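PDB 6QE2: monoacylglycerol lipase from Palaeococcus ferrophilus, which catalyses the hydrolysis of monoacylglycerols into a free fatty acid and glycerol, as a lipase of the alpha/beta-hydrolase class. Local coordinates for residues N37-G42 / A248-L253; H51-G56 / D162-D167; I69-I74 / P101-G106; K186-I191 / R212-E217; K229-Y232 / E237-E240. All blocks are in the same frame, centred on the assembly; numbering follows the deposited sequence.

Contact 1: N37-G42 / A248-L253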
# COMPACT_ATOMS: atom_id res chain seq x y z
N ASN A 37 -17.35 5.75 1.48
CA ASN A 37 -18.75 5.34 1.41
C ASN A 37 -19.66 6.56 1.40
O ASN A 37 -20.65 6.61 0.66
CB ASN A 37 -19.13 4.42 2.57
CG ASN A 37 -18.49 3.05 2.48
OD1 ASN A 37 -18.41 2.34 3.48
ND2 ASN A 37 -18.05 2.66 1.29
N GLY A 38 -19.36 7.54 2.26
CA GLY A 38 -20.14 8.76 2.30
C GLY A 38 -20.13 9.54 1.00
O GLY A 38 -21.07 10.29 0.72
N ALA A 39 -19.07 9.39 0.21
CA ALA A 39 -18.97 10.05 -1.09
C ALA A 39 -19.57 9.24 -2.23
O ALA A 39 -19.59 9.73 -3.37
CB ALA A 39 -17.51 10.38 -1.40
N GLY A 40 -20.03 8.02 -1.97
CA GLY A 40 -20.68 7.21 -2.98
C GLY A 40 -19.89 6.04 -3.53
O GLY A 40 -20.32 5.43 -4.51
N PHE A 41 -18.76 5.69 -2.91
CA PHE A 41 -17.97 4.54 -3.35
C PHE A 41 -18.27 3.33 -2.49
O PHE A 41 -18.52 3.44 -1.28
CB PHE A 41 -16.47 4.84 -3.28
CG PHE A 41 -16.01 5.87 -4.25
CD1 PHE A 41 -15.90 7.19 -3.86
CD2 PHE A 41 -15.70 5.53 -5.56
CE1 PHE A 41 -15.48 8.15 -4.75
CE2 PHE A 41 -15.27 6.49 -6.45
CZ PHE A 41 -15.17 7.80 -6.05
N GLY A 42 -18.23 2.16 -3.12
CA GLY A 42 -18.08 0.93 -2.38
C GLY A 42 -16.60 0.70 -2.16
O GLY A 42 -15.78 1.12 -2.96
N ALA A 248 -7.97 14.87 0.10
CA ALA A 248 -7.35 14.82 -1.22
C ALA A 248 -7.65 13.51 -1.91
O ALA A 248 -7.88 13.48 -3.09
CB ALA A 248 -5.85 15.00 -1.11
N ILE A 249 -7.61 12.43 -1.17
CA ILE A 249 -7.89 11.13 -1.74
C ILE A 249 -9.32 11.09 -2.24
O ILE A 249 -9.57 10.74 -3.38
CB ILE A 249 -7.65 10.03 -0.70
CG1 ILE A 249 -6.16 9.87 -0.46
CG2 ILE A 249 -8.25 8.72 -1.16
CD1 ILE A 249 -5.82 9.30 0.89
N VAL A 250 -10.27 11.46 -1.40
CA VAL A 250 -11.67 11.43 -1.79
C VAL A 250 -11.93 12.34 -2.97
O VAL A 250 -12.57 11.95 -3.93
CB VAL A 250 -12.60 11.79 -0.63
CG1 VAL A 250 -14.04 11.78 -1.10
CG2 VAL A 250 -12.43 10.80 0.51
N GLU A 251 -11.44 13.56 -2.91
CA GLU A 251 -11.65 14.50 -4.01
C GLU A 251 -11.09 13.96 -5.32
O GLU A 251 -11.73 14.09 -6.37
CB GLU A 251 -11.03 15.86 -3.68
CG GLU A 251 -11.81 16.65 -2.64
CD GLU A 251 -11.27 18.05 -2.41
OE1 GLU A 251 -10.28 18.43 -3.09
OE2 GLU A 251 -11.83 18.77 -1.56
N TRP A 252 -9.89 13.36 -5.28
CA TRP A 252 -9.31 12.81 -6.50
C TRP A 252 -10.18 11.68 -7.06
O TRP A 252 -10.43 11.62 -8.27
CB TRP A 252 -7.89 12.32 -6.22
CG TRP A 252 -7.09 11.93 -7.43
CD1 TRP A 252 -6.22 12.71 -8.13
CD2 TRP A 252 -7.04 10.63 -8.05
NE1 TRP A 252 -5.65 12.00 -9.16
CE2 TRP A 252 -6.14 10.72 -9.14
CE3 TRP A 252 -7.69 9.41 -7.81
CZ2 TRP A 252 -5.86 9.64 -9.97
CZ3 TRP A 252 -7.41 8.34 -8.64
CH2 TRP A 252 -6.50 8.46 -9.71
N LEU A 253 -10.65 10.80 -6.18
CA LEU A 253 -11.48 9.69 -6.64
C LEU A 253 -12.81 10.20 -7.19
O LEU A 253 -13.28 9.72 -8.23
CB LEU A 253 -11.70 8.70 -5.50
CG LEU A 253 -10.43 7.90 -5.19
CD1 LEU A 253 -10.56 7.19 -3.86
CD2 LEU A 253 -10.14 6.91 -6.31
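Apolar packing joins the turn between helix 30-38 and strand 42-46 to the flank of helix 242-256: A39 and F41 rest on V250 and L253. The small A39 suits a close approach, its CB lying 3.8 Å from CG1 of V250. With chi1 at 179°, CG1 trails opposite the valine's backbone N and faces the alanine. F41 supplies the broader surface. Its far ring carbon, CZ, comes 3.6 Å from CB of L253, and the same CZ is 3.5 Å from the carbonyl O of L253, which sits at the ring edge near its plane. There the oxygen probably gains from the slightly positive hydrogen on CZ; it also accepts from S257.

G40 follows the end of helix 30-38 and closes it in a Schellman motif. The positive phi (106°) is one that glycine, with no side chain, adopts without strain. N37 steadies the turn further, its ND2 donating to F41 O at 2.7 Å.

V250 and L253 also touch L36 of helix 30-38, while L253 reaches F82 and I249 reaches F84 on strand 82-86. Helix 242-256 therefore packs between its neighbour helix and the central sheet, with W252 and I249 extending onto strand 195-200.

Contact 2: H51-G56 / D162-D167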
# COMPACT_ATOMS: atom_id res chain seq x y z
N HIS A 51 -1.65 -11.83 7.56
CA HIS A 51 -1.91 -10.51 8.11
C HIS A 51 -3.34 -10.46 8.64
O HIS A 51 -4.23 -11.14 8.12
CB HIS A 51 -1.74 -9.41 7.06
CG HIS A 51 -0.32 -9.13 6.70
ND1 HIS A 51 0.41 -9.93 5.85
CD2 HIS A 51 0.51 -8.13 7.08
CE1 HIS A 51 1.63 -9.44 5.72
NE2 HIS A 51 1.72 -8.35 6.46
N GLY A 52 -3.53 -9.63 9.66
CA GLY A 52 -4.86 -9.31 10.14
C GLY A 52 -5.69 -10.54 10.46
O GLY A 52 -5.24 -11.47 11.14
N LYS A 53 -6.93 -10.54 9.96
CA LYS A 53 -7.88 -11.62 10.19
C LYS A 53 -7.75 -12.76 9.19
O LYS A 53 -8.52 -13.73 9.28
CB LYS A 53 -9.31 -11.07 10.17
CG LYS A 53 -9.55 -9.98 11.18
CD LYS A 53 -10.91 -9.33 10.98
CE LYS A 53 -11.10 -8.17 11.93
NZ LYS A 53 -12.49 -7.63 11.85
N SER A 54 -6.84 -12.66 8.24
CA SER A 54 -6.60 -13.72 7.30
C SER A 54 -5.70 -14.78 7.93
O SER A 54 -4.95 -14.50 8.86
CB SER A 54 -5.97 -13.16 6.03
OG SER A 54 -6.94 -12.45 5.26
N PRO A 55 -5.77 -16.02 7.45
CA PRO A 55 -4.94 -17.09 8.00
C PRO A 55 -3.51 -17.01 7.47
O PRO A 55 -3.16 -16.16 6.66
CB PRO A 55 -5.64 -18.36 7.52
CG PRO A 55 -6.33 -17.96 6.27
CD PRO A 55 -6.75 -16.52 6.46
N GLY A 56 -2.68 -17.91 7.96
CA GLY A 56 -1.34 -18.07 7.45
C GLY A 56 -0.29 -17.59 8.44
O GLY A 56 -0.55 -16.73 9.30
N ASP A 162 -2.14 -2.77 18.95
CA ASP A 162 -3.05 -3.52 18.09
C ASP A 162 -2.60 -4.96 18.04
O ASP A 162 -1.51 -5.25 17.59
CB ASP A 162 -3.04 -2.91 16.69
CG ASP A 162 -4.18 -3.38 15.82
OD1 ASP A 162 -4.60 -4.53 15.96
OD2 ASP A 162 -4.64 -2.60 14.99
N PRO A 163 -3.46 -5.89 18.47
CA PRO A 163 -3.10 -7.31 18.45
C PRO A 163 -3.01 -7.94 17.06
O PRO A 163 -2.45 -9.01 16.93
CB PRO A 163 -4.22 -7.96 19.26
CG PRO A 163 -5.36 -7.03 19.15
CD PRO A 163 -4.77 -5.66 19.09
N LEU A 164 -3.60 -7.30 16.06
CA LEU A 164 -3.55 -7.79 14.70
C LEU A 164 -2.27 -7.33 14.00
O LEU A 164 -1.92 -7.86 12.96
CB LEU A 164 -4.78 -7.34 13.93
CG LEU A 164 -6.08 -7.94 14.42
CD1 LEU A 164 -7.26 -7.40 13.64
CD2 LEU A 164 -6.02 -9.44 14.32
N VAL A 165 -1.59 -6.32 14.56
CA VAL A 165 -0.36 -5.82 13.97
C VAL A 165 0.79 -6.71 14.44
O VAL A 165 0.85 -7.10 15.62
CB VAL A 165 -0.12 -4.35 14.35
CG1 VAL A 165 1.31 -3.93 14.04
CG2 VAL A 165 -1.10 -3.45 13.61
N HIS A 166 1.70 -7.04 13.53
CA HIS A 166 2.85 -7.86 13.85
C HIS A 166 4.08 -7.29 13.16
O HIS A 166 3.97 -6.43 12.28
CB HIS A 166 2.64 -9.33 13.45
CG HIS A 166 2.50 -9.53 11.97
ND1 HIS A 166 3.58 -9.54 11.11
CD2 HIS A 166 1.40 -9.75 11.20
CE1 HIS A 166 3.15 -9.76 9.88
NE2 HIS A 166 1.84 -9.88 9.91
N ASP A 167 5.25 -7.79 13.55
CA ASP A 167 6.51 -7.30 13.00
C ASP A 167 7.24 -8.36 12.19
O ASP A 167 8.46 -8.28 12.01
CB ASP A 167 7.41 -6.77 14.12
CG ASP A 167 8.01 -7.87 14.98
OD1 ASP A 167 7.43 -8.98 15.05
OD2 ASP A 167 9.07 -7.63 15.58
O HOH W 1 -1.25 -8.04 10.21
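Over one face of the H51 imidazole stands NE2 of H166, offset toward the rim and 3.6 Å from H51 CD2. The ring planes meet obliquely, at 47°, with centroids 4.8 Å apart, and the two side chains cross at about a right angle. H166 reaches this place with its CG between the backbone N and the carbonyl carbon (chi1 64°). H51 also meets the ring of H20, and its ND1 donates a hydrogen bond to P49 O. H166 ND1 accepts from the backbone N of R168, while its NE2 makes a weak hydrogen bond to G50 O.

Beside the rings, L164 brings its branched end to the opposing loop: CD2 lies 3.9 Å from G52 O, and CD1 4.2 Å from CG of K53, whose aliphatic stem offers an apolar flank while the charged end lies exposed. G52 fits the second place of the type II' turn from H51 to S54, where phi is positive. D162 shapes the other loop by an Asx turn, its OD1 taking the N-H of L164 at 2.9 Å within a type I turn.

No hydrogen bond joins the two segments directly. A water does it instead, accepting from G52 N at 2.8 Å and donating to L164 O at 2.8 Å. H51 probably carries a proton on ND1; H166, whose ND1 accepts, is probably neutral with its proton on NE2, which would limit repulsion between the rings.

Contact 3: I69-I74 / P101-G106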
# COMPACT_ATOMS: atom_id res chain seq x y z
N ILE A 69 -4.71 -11.82 -5.69
CA ILE A 69 -5.89 -11.58 -4.87
C ILE A 69 -6.69 -10.45 -5.52
O ILE A 69 -7.89 -10.54 -5.65
CB ILE A 69 -5.52 -11.24 -3.42
CG1 ILE A 69 -5.02 -12.49 -2.70
CG2 ILE A 69 -6.71 -10.66 -2.68
CD1 ILE A 69 -4.27 -12.20 -1.43
N ILE A 70 -6.00 -9.41 -5.96
CA ILE A 70 -6.66 -8.29 -6.63
C ILE A 70 -7.34 -8.77 -7.92
O ILE A 70 -8.44 -8.35 -8.23
CB ILE A 70 -5.70 -7.13 -6.92
CG1 ILE A 70 -5.18 -6.53 -5.61
CG2 ILE A 70 -6.38 -6.06 -7.75
CD1 ILE A 70 -3.97 -5.64 -5.79
N ASP A 71 -6.69 -9.66 -8.66
CA ASP A 71 -7.26 -10.25 -9.86
C ASP A 71 -8.61 -10.87 -9.52
O ASP A 71 -9.59 -10.64 -10.19
CB ASP A 71 -6.37 -11.37 -10.40
CG ASP A 71 -5.19 -10.86 -11.18
OD1 ASP A 71 -5.19 -9.72 -11.64
OD2 ASP A 71 -4.24 -11.64 -11.34
N SER A 72 -8.62 -11.69 -8.47
CA SER A 72 -9.83 -12.35 -8.00
C SER A 72 -10.92 -11.36 -7.60
O SER A 72 -12.08 -11.59 -7.86
CB SER A 72 -9.51 -13.30 -6.84
OG SER A 72 -9.46 -12.62 -5.61
N ILE A 73 -10.54 -10.27 -6.96
CA ILE A 73 -11.52 -9.28 -6.55
C ILE A 73 -12.14 -8.61 -7.77
O ILE A 73 -13.36 -8.38 -7.82
CB ILE A 73 -10.88 -8.25 -5.60
CG1 ILE A 73 -10.48 -8.92 -4.28
CG2 ILE A 73 -11.83 -7.07 -5.36
CD1 ILE A 73 -9.62 -8.03 -3.39
N ILE A 74 -11.32 -8.27 -8.77
CA ILE A 74 -11.85 -7.65 -9.98
C ILE A 74 -12.77 -8.62 -10.73
O ILE A 74 -13.80 -8.22 -11.28
CB ILE A 74 -10.70 -7.13 -10.86
CG1 ILE A 74 -10.00 -5.96 -10.16
CG2 ILE A 74 -11.21 -6.67 -12.23
CD1 ILE A 74 -8.79 -5.45 -10.91
N PRO A 101 -2.59 -3.37 -16.82
CA PRO A 101 -2.79 -1.93 -17.01
C PRO A 101 -4.20 -1.53 -17.38
O PRO A 101 -4.61 -0.40 -17.07
CB PRO A 101 -1.81 -1.57 -18.14
CG PRO A 101 -0.92 -2.75 -18.30
CD PRO A 101 -1.66 -3.94 -17.82
N ASP A 102 -4.92 -2.39 -18.08
CA ASP A 102 -6.25 -2.05 -18.55
C ASP A 102 -7.39 -2.50 -17.65
O ASP A 102 -8.54 -2.34 -18.01
CB ASP A 102 -6.47 -2.62 -19.95
CG ASP A 102 -5.41 -2.17 -20.94
OD1 ASP A 102 -5.05 -0.98 -20.92
OD2 ASP A 102 -4.95 -2.99 -21.75
N LYS A 103 -7.07 -3.03 -16.47
CA LYS A 103 -8.08 -3.53 -15.56
C LYS A 103 -8.58 -2.60 -14.45
O LYS A 103 -9.46 -2.97 -13.70
CB LYS A 103 -7.59 -4.84 -14.93
CG LYS A 103 -7.49 -5.98 -15.92
CD LYS A 103 -6.99 -7.25 -15.24
CE LYS A 103 -8.03 -7.86 -14.32
NZ LYS A 103 -9.23 -8.32 -15.09
N ILE A 104 -8.02 -1.40 -14.35
CA ILE A 104 -8.42 -0.49 -13.29
C ILE A 104 -8.75 0.91 -13.80
O ILE A 104 -8.35 1.28 -14.88
CB ILE A 104 -7.30 -0.36 -12.24
CG1 ILE A 104 -6.03 0.19 -12.89
CG2 ILE A 104 -7.01 -1.70 -11.59
CD1 ILE A 104 -4.94 0.54 -11.91
N MET A 105 -9.50 1.66 -13.00
CA MET A 105 -9.87 3.03 -13.34
C MET A 105 -8.81 4.04 -12.93
O MET A 105 -8.82 5.16 -13.44
CB MET A 105 -11.19 3.41 -12.65
CG MET A 105 -12.40 2.62 -13.10
SD MET A 105 -12.66 2.80 -14.87
CE MET A 105 -13.06 4.54 -14.97
N GLY A 106 -7.91 3.66 -12.04
CA GLY A 106 -6.95 4.58 -11.47
C GLY A 106 -6.33 3.98 -10.23
O GLY A 106 -6.82 3.01 -9.66
O HOH W 2 -9.41 -10.33 -13.00
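K103 and I74 bury most of the surface here, with D71 adding a smaller share. The lysine chain bends at chi3 and chi4 (71° and 65°), turning its last atoms over CG2 of the isoleucine, and the two side chains run obliquely to one another. I74 CG2, the branch anti to the backbone N, lies 4.0 Å from K103 CE and 3.9 Å from K103 NZ. The other branch ends in CD1, which reaches K103 O at 3.8 Å and CG2 of I104 at 4.2 Å. A branched aliphatic residue suits this place because each arm finds a different surface, while a lysine can lay its terminal methylene against it and keep its ammonium beside water.

That ammonium is tied to the helix indirectly: a water accepts from K103 NZ at 2.9 Å and donates to the backbone O of D71 at 2.8 Å. The carboxylate of D71 makes no salt bridge with K103, although attraction between the charges may contribute; its polar partners are Y96 and R100.

Y96 of helix 88-99 also touches both I74 and K103, and I104 packs on A97 of that helix and on L83 of strand 82-86. Helix 63-77 is thus joined to the loop leading into strand 106-110 alongside helix 88-99.

Contact 4: K186-I191 / R212-E217; sequences KEAERI and RRLFEE
Apolar contact comes first: the methyl of A188 points at helix 209-217, where its CB lies 3.7 Å from L214 CD1 and 3.6 Å from E217 CB. One turn of helix separates these two partners, and a residue as small as alanine can sit against both. L214, with chi1 -178°, is swung so that its CD1 methyl meets the alanine. The same side chain touches I94 of helix 88-99 and L114.

At one border of this patch the contacts are polar. E189 passes its CG 3.9 Å from the backbone O of E217, and its extended chain carries OE2 on to a water that donates to that carboxylate oxygen at 3.0 Å and to E217 O at 3.0 Å. The carboxylate of E217 is engaged elsewhere, with H185 ND1.

In the fold, A188 lies at a short 3-10 segment on the way from helix 171-186 to strand 195-200, while helix 209-217 is the connection of the beta-alpha-beta crossover from strand 195-200 to the parallel edge strand 223-228.

No salt bridge crosses between the two segments; the charged pairs lie within each or lead outside. R190 NH1 binds E187 OE1 at 2.9 Å from above the carboxylate plane, and R95 shares that oxygen. R213 NH2 meets E216 OE1 at 2.6 Å in the guanidinium plane and nearly straight (165°), with NE of the same arginine bound to E209.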
# COMPACT_ATOMS: atom_id res chain seq x y z
N LYS A 186 11.23 0.29 -13.30
CA LYS A 186 11.57 -0.13 -14.66
C LYS A 186 10.35 -0.15 -15.57
O LYS A 186 10.45 0.17 -16.76
CB LYS A 186 12.24 -1.51 -14.63
CG LYS A 186 13.65 -1.49 -14.09
CD LYS A 186 14.26 -2.88 -14.09
CE LYS A 186 15.69 -2.84 -13.57
NZ LYS A 186 16.28 -4.21 -13.48
N GLU A 187 9.18 -0.52 -15.03
CA GLU A 187 7.97 -0.69 -15.82
C GLU A 187 7.01 0.49 -15.68
O GLU A 187 5.82 0.34 -16.00
CB GLU A 187 7.28 -2.00 -15.44
CG GLU A 187 8.18 -3.21 -15.59
CD GLU A 187 7.45 -4.53 -15.38
OE1 GLU A 187 6.21 -4.52 -15.22
OE2 GLU A 187 8.12 -5.58 -15.38
N ALA A 188 7.50 1.65 -15.23
CA ALA A 188 6.63 2.79 -14.97
C ALA A 188 5.82 3.19 -16.20
O ALA A 188 4.66 3.60 -16.08
CB ALA A 188 7.46 3.97 -14.47
N GLU A 189 6.41 3.06 -17.39
CA GLU A 189 5.73 3.45 -18.62
C GLU A 189 4.56 2.54 -18.98
O GLU A 189 3.79 2.89 -19.88
CB GLU A 189 6.73 3.50 -19.78
CG GLU A 189 7.84 4.51 -19.56
CD GLU A 189 8.54 4.91 -20.85
OE1 GLU A 189 8.31 4.26 -21.89
OE2 GLU A 189 9.32 5.89 -20.81
N ARG A 190 4.41 1.39 -18.32
CA ARG A 190 3.30 0.50 -18.61
C ARG A 190 1.98 1.00 -18.03
O ARG A 190 0.92 0.54 -18.48
CB ARG A 190 3.58 -0.91 -18.07
CG ARG A 190 4.82 -1.55 -18.66
CD ARG A 190 4.97 -3.00 -18.20
NE ARG A 190 3.92 -3.87 -18.70
CZ ARG A 190 3.68 -5.09 -18.22
NH1 ARG A 190 4.42 -5.58 -17.24
NH2 ARG A 190 2.69 -5.83 -18.73
N ILE A 191 2.02 1.91 -17.07
CA ILE A 191 0.79 2.40 -16.46
C ILE A 191 0.04 3.26 -17.47
O ILE A 191 0.60 4.18 -18.07
CB ILE A 191 1.08 3.19 -15.18
CG1 ILE A 191 1.67 2.23 -14.12
CG2 ILE A 191 -0.25 3.84 -14.69
CD1 ILE A 191 1.83 2.82 -12.76
N ARG A 212 8.92 10.57 -6.09
CA ARG A 212 9.29 11.64 -6.99
C ARG A 212 9.92 11.08 -8.25
O ARG A 212 9.65 11.57 -9.32
CB ARG A 212 10.21 12.65 -6.31
CG ARG A 212 9.65 13.27 -5.05
CD ARG A 212 10.50 14.43 -4.54
NE ARG A 212 10.05 14.90 -3.24
CZ ARG A 212 10.69 14.68 -2.10
NH1 ARG A 212 11.83 14.01 -2.11
NH2 ARG A 212 10.21 15.13 -0.96
N ARG A 213 10.77 10.07 -8.13
CA ARG A 213 11.36 9.46 -9.31
C ARG A 213 10.30 8.77 -10.16
O ARG A 213 10.29 8.87 -11.36
CB ARG A 213 12.44 8.45 -8.97
CG ARG A 213 13.65 9.00 -8.26
CD ARG A 213 14.41 10.01 -9.10
NE ARG A 213 14.04 11.36 -8.72
CZ ARG A 213 13.53 12.25 -9.56
NH1 ARG A 213 13.20 13.45 -9.12
NH2 ARG A 213 13.37 11.93 -10.83
N LEU A 214 9.38 8.08 -9.50
CA LEU A 214 8.32 7.37 -10.20
C LEU A 214 7.44 8.34 -10.98
O LEU A 214 7.08 8.07 -12.10
CB LEU A 214 7.46 6.55 -9.25
CG LEU A 214 6.37 5.77 -9.98
CD1 LEU A 214 6.98 4.67 -10.82
CD2 LEU A 214 5.37 5.19 -9.01
N PHE A 215 7.15 9.49 -10.39
CA PHE A 215 6.31 10.47 -11.03
C PHE A 215 6.93 10.90 -12.36
O PHE A 215 6.25 10.97 -13.36
CB PHE A 215 6.17 11.67 -10.11
CG PHE A 215 5.31 12.76 -10.66
CD1 PHE A 215 3.95 12.70 -10.54
CD2 PHE A 215 5.88 13.85 -11.28
CE1 PHE A 215 3.16 13.71 -11.03
CE2 PHE A 215 5.09 14.86 -11.78
CZ PHE A 215 3.73 14.79 -11.66
N GLU A 216 8.22 11.17 -12.36
CA GLU A 216 8.94 11.54 -13.56
C GLU A 216 9.06 10.39 -14.56
O GLU A 216 9.16 10.60 -15.75
CB GLU A 216 10.28 12.19 -13.20
CG GLU A 216 10.08 13.18 -12.07
CD GLU A 216 11.16 14.21 -11.93
OE1 GLU A 216 12.34 13.89 -12.14
OE2 GLU A 216 10.82 15.35 -11.58
N GLU A 217 9.07 9.16 -14.05
CA GLU A 217 9.20 7.98 -14.89
C GLU A 217 7.89 7.62 -15.57
O GLU A 217 7.89 7.00 -16.62
CB GLU A 217 9.70 6.80 -14.07
CG GLU A 217 11.18 6.85 -13.77
CD GLU A 217 11.57 6.05 -12.54
OE1 GLU A 217 12.77 5.89 -12.29
OE2 GLU A 217 10.67 5.59 -11.83
O HOH W 3 10.36 6.00 -17.95

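Contact 5: K229-Y232 / E237-E240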
# COMPACT_ATOMS: atom_id res chain seq x y z
N LYS A 229 4.24 18.39 4.01
CA LYS A 229 5.48 18.84 4.61
C LYS A 229 5.55 18.46 6.08
O LYS A 229 4.67 18.83 6.87
CB LYS A 229 5.62 20.35 4.44
CG LYS A 229 6.90 20.92 5.02
CD LYS A 229 6.97 22.42 4.81
CE LYS A 229 8.25 23.00 5.39
NZ LYS A 229 9.45 22.37 4.78
N GLY A 230 6.59 17.71 6.45
CA GLY A 230 6.82 17.31 7.81
C GLY A 230 6.21 15.99 8.23
O GLY A 230 6.60 15.44 9.26
N ALA A 231 5.26 15.47 7.46
CA ALA A 231 4.59 14.23 7.85
C ALA A 231 5.55 13.05 7.77
O ALA A 231 6.50 13.04 6.99
CB ALA A 231 3.37 13.98 6.97
N TYR A 232 5.29 12.05 8.61
CA TYR A 232 6.05 10.82 8.63
C TYR A 232 5.45 9.83 7.63
O TYR A 232 4.79 10.23 6.66
CB TYR A 232 6.07 10.23 10.05
CG TYR A 232 6.94 10.98 11.04
CD1 TYR A 232 7.64 12.12 10.67
CD2 TYR A 232 7.05 10.54 12.36
CE1 TYR A 232 8.43 12.80 11.58
CE2 TYR A 232 7.84 11.22 13.27
CZ TYR A 232 8.52 12.34 12.88
OH TYR A 232 9.31 13.01 13.80
N GLU A 237 -3.18 9.75 10.29
CA GLU A 237 -3.45 10.32 11.61
C GLU A 237 -2.55 11.49 11.99
O GLU A 237 -2.50 11.87 13.15
CB GLU A 237 -3.40 9.22 12.67
CG GLU A 237 -4.12 7.95 12.25
CD GLU A 237 -4.17 6.91 13.35
OE1 GLU A 237 -4.93 7.11 14.33
OE2 GLU A 237 -3.46 5.89 13.24
N ASP A 238 -1.84 12.05 11.02
CA ASP A 238 -0.95 13.17 11.30
C ASP A 238 -1.80 14.31 11.83
O ASP A 238 -2.86 14.61 11.28
CB ASP A 238 -0.24 13.61 10.03
CG ASP A 238 0.89 14.58 10.30
OD1 ASP A 238 0.69 15.80 10.12
OD2 ASP A 238 1.98 14.13 10.69
N PRO A 239 -1.28 15.00 12.89
CA PRO A 239 -2.00 16.12 13.51
C PRO A 239 -2.22 17.26 12.55
O PRO A 239 -3.33 17.81 12.50
CB PRO A 239 -1.07 16.53 14.67
CG PRO A 239 -0.21 15.26 14.94
CD PRO A 239 0.04 14.76 13.55
N GLU A 240 -1.23 17.57 11.74
CA GLU A 240 -1.33 18.68 10.81
C GLU A 240 -2.07 18.28 9.54
O GLU A 240 -2.89 19.05 9.03
CB GLU A 240 0.07 19.20 10.47
CG GLU A 240 0.08 20.33 9.49
CD GLU A 240 1.46 20.88 9.24
OE1 GLU A 240 2.46 20.32 9.80
OE2 GLU A 240 1.57 21.86 8.46
O HOH W 4 4.85 20.39 9.52
O HOH W 5 2.89 11.62 10.46
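The backbones approach at A231 and D238, whose CA atoms are 6.6 Å apart, and A231 follows G230, whose positive phi (91°) suits a residue without a side chain. No hydrogen bond passes directly between the segments. D238 holds its CG anti to the backbone N (chi1 -169°), which brings OD2 to 3.9 Å from A231 CA and 4.0 Å from A231 CB. The small alanine leaves the carboxylate close to the chain, where a water donates to D238 OD2 at 2.7 Å and accepts from Y232 N at 3.1 Å. E240, its chain extended, has OE1 4.0 Å from K229 O, two acceptors too far apart to bond; a second water lies near both, but its distance to the glutamate is too short to be trusted.

R151 makes salt bridges to D238 OD2 and E240 OE1, so one guanidinium holds both acidic side chains and would offset their charge. W241 donates to K229 O and packs on A231.

Both segments belong to the loop between strand 223-228 and helix 242-256. As in other alpha/beta hydrolases, this loop probably carries the histidine of the catalytic triad: H233 follows Y232 directly and fits a Ser-His-Asp arrangement with S87 and D203.

In the fold
From the N terminus, contact 1 opens first, at the end of helix 30-38, and closes last, on helix 242-256, so its loop encloses the other four. Contact 2 opens next and ties the loop after strand 42-46 to the one before strand 168-170; contact 3, joining helix 63-77 to the approach to strand 106-110, is nested within it. Contacts 4 and 5 follow in series: contact 4 fastens helix 209-217 to the chain leading into strand 195-200, and contact 5 closes a short loop after strand 223-228. Contact 3 touches contact 1 through G106 and W252, and contact 4 through P101 and R190. Contacts 2 and 4 lie on opposite sides of the chain's centre.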